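Side-chain contacts in transcriptional regulator WhiB1 (Mycobacterium tuberculosis H37Rv, PDB 6ONO), which binds a nitric oxide-reactive [4Fe-4S] cluster, acts as a transcriptional repressor in vitro and is probably redox-responsive: residues R10-E15 with K34-R39; L47-A50 with G54-S57. All coordinates share one frame; numbering follows the deposited sequence. Where two conformers were deposited one is given.

Interaction 1 (R10-E15 with K34-R39); sequences RDEDPE and KLVCNR. With SF4 (iron/sulfur cluster), chain E.
E12 and R39 reach toward each other from opposite directions and join in a salt bridge: NH2 of R39 donates to OE2 of E12 over 2.9 Å, with an N-H...O angle of 170° that makes the bond almost straight. The two flat groups are not coplanar. OE2 sits at the edge of the guanidinium, practically in its plane, whereas the donor reaches the carboxylate from above, 51° out of the carboxylate plane. A single bond joins them; OE1 of E12 lies 4.2 Å from NH2 of R39, too far for a two-pronged pair.

The bend of E12 at chi2 (-79°) lets one side chain serve two neighbours. Its CG packs on CG1 of V36 at 4.0 Å, while its carboxylate carbon CD passes CG2 of V36 at 4.1 Å and carries OE2 on to the arginine. R39 takes the less common first torsion that sets CG between the backbone N and the carbonyl carbon, then runs extended to NE, which folds the guanidinium back over the end of helix 27-38. One face of the group thereby lies over CA of V36, 4.3 Å from the plane.

V36 faces both ways. Its CG1 methyl meets E12 and also approaches S3 of the iron-sulfur cluster at 3.8 Å; V8, L16 and F17 add to its apolar surroundings. Next in sequence, C37 binds the cluster, its SG 2.3 Å from the iron atom FE2.

The chemistry is thus layered: an apolar valine separates the cluster from an ion pair at the more exposed margin, so the loop carrying E12 is tied to the end of helix 27-38 beside a cluster ligand, and the arginine probably helps stabilise the negative charge of E12.

Interaction 2 (L47-A50 with G54-S57); sequences LSWA and GQDS
A50 and Q55 close a Schellman motif, the turn that ends helix 43-53. The evidence lies in the backbone hydrogen bonds: N of Q55 donates to O of A50 at 3.0 Å, in the carbonyl plane and with an N-H...O angle of 161°, while N of G54 is bonded to O of L51. G54 is the C-prime residue, and its positive phi (77°) turns the chain out of the helix. N of G54 also makes a weak, strongly bent second donation to O of A50.

Water adds a third donor to the same carbonyl. One molecule gives a hydrogen bond to O of Q55 at 2.9 Å and a weak one to O of A50, bridging the helix end and the loop; O of Q55 also accepts from R68.

Side-chain packing completes the contact. CB of A50 and CB of Q55 stand 4.3 Å apart, and W60 touches both side chains. Q55, bent at chi2, brings its amide beside the indole of W49 with the two planes only 9° apart, the approach being oblique. NE2 has its hydrogen-bond partner in OG1 of T53, and at the ring it lies 3.5 Å from CZ3 of W49 and 3.6 Å from CH2.

Both contacts are partly buried, on opposite sides of the chain's centre, with centres about 16 Å apart and nearest atoms about 8 Å apart, so they do not touch. Each fastens a loop to one of two successive helices: interaction 1 brings an earlier loop to the end of helix 27-38, interaction 2 turns the chain out of helix 43-53. Side chains carry the first: an ion pair at an exposed arginine, and inside it apolar packing on a buried valine next to the cluster. Main-chain bonds dominate the second, which lies further from the cluster, around the buried A50 and Q55, with a water bridging the two carbonyls, weakly at A50.

Interaction 1 (R10-E15 with K34-R39)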
loop_
_atom_site.group_PDB
_atom_site.type_symbol
_atom_site.label_atom_id
_atom_site.label_comp_id
_atom_site.label_asym_id
_atom_site.label_seq_id
_atom_site.Cartn_x
_atom_site.Cartn_y
_atom_site.Cartn_z
ATOM N N ARG A 10 -6.810 -8.621 8.965
ATOM C CA ARG A 10 -5.697 -9.499 9.284
ATOM C C ARG A 10 -5.982 -10.940 8.895
ATOM O O ARG A 10 -5.046 -11.741 8.825
ATOM C CB ARG A 10 -5.356 -9.391 10.765
ATOM C CG ARG A 10 -4.592 -8.128 11.082
ATOM C CD ARG A 10 -4.602 -7.823 12.568
ATOM N NE ARG A 10 -3.831 -8.797 13.330
ATOM C CZ ARG A 10 -2.511 -8.745 13.487
ATOM N NH1 ARG A 10 -1.891 -9.674 14.200
ATOM N NH2 ARG A 10 -1.811 -7.768 12.926
ATOM N N ASP A 11 -7.247 -11.298 8.650
ATOM C CA ASP A 11 -7.586 -12.659 8.249
ATOM C C ASP A 11 -7.953 -12.756 6.772
ATOM O O ASP A 11 -8.563 -13.743 6.354
ATOM C CB ASP A 11 -8.726 -13.203 9.114
ATOM C CG ASP A 11 -8.329 -13.370 10.569
ATOM O OD1 ASP A 11 -7.311 -14.043 10.845
ATOM O OD2 ASP A 11 -9.038 -12.825 11.441
ATOM N N GLU A 12 -7.572 -11.768 5.970
ATOM C CA GLU A 12 -7.919 -11.703 4.557
ATOM C C GLU A 12 -6.652 -11.624 3.710
ATOM O O GLU A 12 -5.549 -11.390 4.212
ATOM C CB GLU A 12 -8.808 -10.483 4.275
ATOM C CG GLU A 12 -9.999 -10.338 5.214
ATOM C CD GLU A 12 -11.150 -11.260 4.856
ATOM O OE1 GLU A 12 -11.303 -11.582 3.656
ATOM O OE2 GLU A 12 -11.905 -11.658 5.772
ATOM N N ASP A 13 -6.823 -11.849 2.412
ATOM C CA ASP A 13 -5.787 -11.553 1.432
ATOM C C ASP A 13 -5.479 -10.058 1.451
ATOM O O ASP A 13 -6.372 -9.252 1.161
ATOM C CB ASP A 13 -6.255 -11.983 0.039
ATOM C CG ASP A 13 -5.197 -11.779 -1.040
ATOM O OD1 ASP A 13 -4.107 -11.222 -0.756
ATOM O OD2 ASP A 13 -5.474 -12.174 -2.194
ATOM N N PRO A 14 -4.252 -9.642 1.793
ATOM C CA PRO A 14 -3.960 -8.197 1.845
ATOM C C PRO A 14 -4.206 -7.479 0.530
ATOM O O PRO A 14 -4.609 -6.306 0.537
ATOM C CB PRO A 14 -2.477 -8.152 2.247
ATOM C CG PRO A 14 -2.210 -9.463 2.889
ATOM C CD PRO A 14 -3.103 -10.460 2.216
ATOM N N GLU A 15 -4.017 -8.161 -0.604
ATOM C CA GLU A 15 -4.195 -7.523 -1.904
ATOM C C GLU A 15 -5.637 -7.165 -2.186
ATOM O O GLU A 15 -5.895 -6.398 -3.121
ATOM C CB GLU A 15 -3.651 -8.416 -3.024
ATOM C CG GLU A 15 -2.160 -8.229 -3.229
ATOM C CD GLU A 15 -1.815 -6.860 -3.797
ATOM O OE1 GLU A 15 -1.876 -6.708 -5.041
ATOM O OE2 GLU A 15 -1.504 -5.931 -3.009
ATOM N N LYS A 34 -14.587 -3.163 1.026
ATOM C CA LYS A 34 -15.462 -2.410 1.913
ATOM C C LYS A 34 -16.351 -3.330 2.740
ATOM O O LYS A 34 -16.690 -2.993 3.874
ATOM C CB LYS A 34 -16.326 -1.445 1.111
ATOM C CG LYS A 34 -15.614 -0.220 0.594
ATOM C CD LYS A 34 -16.601 0.669 -0.167
ATOM C CE LYS A 34 -15.943 1.966 -0.577
ATOM N NZ LYS A 34 -16.910 2.920 -1.160
ATOM N N LEU A 35 -16.762 -4.472 2.182
ATOM C CA LEU A 35 -17.549 -5.427 2.959
ATOM C C LEU A 35 -16.787 -5.915 4.181
ATOM O O LEU A 35 -17.388 -6.158 5.235
ATOM C CB LEU A 35 -17.958 -6.615 2.094
ATOM C CG LEU A 35 -19.096 -6.337 1.115
ATOM C CD1 LEU A 35 -19.411 -7.587 0.319
ATOM C CD2 LEU A 35 -20.312 -5.847 1.848
ATOM N N VAL A 36 -15.471 -6.092 4.056
ATOM C CA VAL A 36 -14.656 -6.440 5.216
ATOM C C VAL A 36 -14.659 -5.295 6.216
ATOM O O VAL A 36 -14.902 -5.488 7.415
ATOM C CB VAL A 36 -13.221 -6.803 4.788
ATOM C CG1 VAL A 36 -12.382 -7.175 6.011
ATOM C CG2 VAL A 36 -13.227 -7.932 3.760
ATOM N N CYS A 37 -14.396 -4.078 5.735
ATOM C CA CYS A 37 -14.377 -2.938 6.656
ATOM C C CYS A 37 -15.702 -2.779 7.400
ATOM O O CYS A 37 -15.726 -2.323 8.552
ATOM C CB CYS A 37 -14.045 -1.660 5.896
ATOM S SG CYS A 37 -12.411 -1.676 5.153
ATOM N N ASN A 38 -16.812 -3.130 6.753
ATOM C CA ASN A 38 -18.137 -2.947 7.332
ATOM C C ASN A 38 -18.395 -3.883 8.504
ATOM O O ASN A 38 -19.297 -3.623 9.307
ATOM C CB ASN A 38 -19.190 -3.145 6.239
ATOM C CG ASN A 38 -19.334 -1.919 5.346
ATOM O OD1 ASN A 38 -18.586 -0.951 5.490
ATOM N ND2 ASN A 38 -20.260 -1.976 4.387
ATOM N N ARG A 39 -17.630 -4.968 8.621
ATOM C CA ARG A 39 -17.715 -5.843 9.779
ATOM C C ARG A 39 -16.464 -5.727 10.645
ATOM O O ARG A 39 -16.079 -6.679 11.325
ATOM C CB ARG A 39 -17.952 -7.293 9.359
ATOM C CG ARG A 39 -16.930 -7.882 8.423
ATOM C CD ARG A 39 -17.199 -9.369 8.239
ATOM N NE ARG A 39 -16.485 -9.947 7.102
ATOM C CZ ARG A 39 -15.212 -10.320 7.125
ATOM N NH1 ARG A 39 -14.492 -10.170 8.228
ATOM N NH2 ARG A 39 -14.658 -10.842 6.041
HETATM FE FE1 SF4 E . -8.818 -3.487 7.869
HETATM FE FE2 SF4 E . -10.955 -2.168 6.825
HETATM FE FE3 SF4 E . -9.161 -0.826 8.407
HETATM FE FE4 SF4 E . -10.813 -2.683 9.517
HETATM S S1 SF4 E . -11.438 -0.747 8.523
HETATM S S2 SF4 E . -8.594 -2.448 9.890
HETATM S S3 SF4 E . -10.975 -4.194 7.814
HETATM S S4 SF4 E . -8.733 -1.777 6.374
#

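Interaction 2 (L47-A50 with G54-S57)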
loop_
_atom_site.group_PDB
_atom_site.type_symbol
_atom_site.label_atom_id
_atom_site.label_comp_id
_atom_site.label_asym_id
_atom_site.label_seq_id
_atom_site.Cartn_x
_atom_site.Cartn_y
_atom_site.Cartn_z
ATOM N N LEU A 47 -9.740 4.516 9.490
ATOM C CA LEU A 47 -9.892 5.658 8.598
ATOM C C LEU A 47 -9.145 6.867 9.133
ATOM O O LEU A 47 -8.468 7.569 8.377
ATOM C CB LEU A 47 -11.374 6.007 8.408
ATOM C CG LEU A 47 -11.595 7.256 7.545
ATOM C CD1 LEU A 47 -11.068 7.055 6.125
ATOM C CD2 LEU A 47 -13.067 7.622 7.517
ATOM N N SER A 48 -9.288 7.146 10.431
ATOM C CA SER A 48 -8.599 8.282 11.029
ATOM C C SER A 48 -7.093 8.182 10.805
ATOM O O SER A 48 -6.454 9.152 10.390
ATOM C CB SER A 48 -8.916 8.360 12.524
ATOM O OG SER A 48 -10.301 8.168 12.766
ATOM N N TRP A 49 -6.514 7.013 11.077
ATOM C CA TRP A 49 -5.073 6.864 10.897
ATOM C C TRP A 49 -4.671 7.018 9.433
ATOM O O TRP A 49 -3.669 7.677 9.126
ATOM C CB TRP A 49 -4.618 5.516 11.433
ATOM C CG TRP A 49 -3.148 5.412 11.556
ATOM C CD1 TRP A 49 -2.386 5.765 12.632
ATOM C CD2 TRP A 49 -2.243 4.922 10.566
ATOM N NE1 TRP A 49 -1.061 5.522 12.373
ATOM C CE2 TRP A 49 -0.948 4.998 11.112
ATOM C CE3 TRP A 49 -2.404 4.414 9.269
ATOM C CZ2 TRP A 49 0.185 4.593 10.408
ATOM C CZ3 TRP A 49 -1.279 4.009 8.578
ATOM C CH2 TRP A 49 -0.005 4.105 9.142
ATOM N N ALA A 50 -5.449 6.432 8.516
ATOM C CA ALA A 50 -5.136 6.562 7.095
ATOM C C ALA A 50 -5.160 8.018 6.655
ATOM O O ALA A 50 -4.269 8.463 5.921
ATOM C CB ALA A 50 -6.112 5.737 6.256
ATOM N N GLY A 54 -1.869 10.166 5.682
ATOM C CA GLY A 54 -1.780 10.415 4.256
ATOM C C GLY A 54 -1.559 9.171 3.424
ATOM O O GLY A 54 -0.770 9.197 2.470
ATOM N N GLN A 55 -2.195 8.065 3.787
ATOM C CA GLN A 55 -2.102 6.838 3.000
ATOM C C GLN A 55 -2.884 7.021 1.706
ATOM O O GLN A 55 -4.118 7.039 1.713
ATOM C CB GLN A 55 -2.629 5.660 3.810
ATOM C CG GLN A 55 -1.907 5.453 5.145
ATOM C CD GLN A 55 -0.398 5.291 5.014
ATOM O OE1 GLN A 55 0.098 4.687 4.059
ATOM N NE2 GLN A 55 0.343 5.816 5.989
ATOM N N ASP A 56 -2.173 7.175 0.588
ATOM C CA ASP A 56 -2.850 7.542 -0.651
ATOM C C ASP A 56 -3.419 6.337 -1.395
ATOM O O ASP A 56 -4.439 6.475 -2.072
ATOM C CB ASP A 56 -1.891 8.304 -1.564
ATOM C CG ASP A 56 -1.752 9.755 -1.173
ATOM O OD1 ASP A 56 -2.441 10.178 -0.216
ATOM O OD2 ASP A 56 -0.961 10.470 -1.823
ATOM N N SER A 57 -2.825 5.158 -1.252
ATOM C CA SER A 57 -3.269 3.961 -1.954
ATOM C C SER A 57 -4.099 3.049 -1.057
ATOM O O SER A 57 -3.906 2.994 0.158
ATOM C CB SER A 57 -2.069 3.176 -2.481
ATOM O OG SER A 57 -1.273 3.987 -3.304
HETATM O O HOH W 1 -5.926 8.789 3.208
#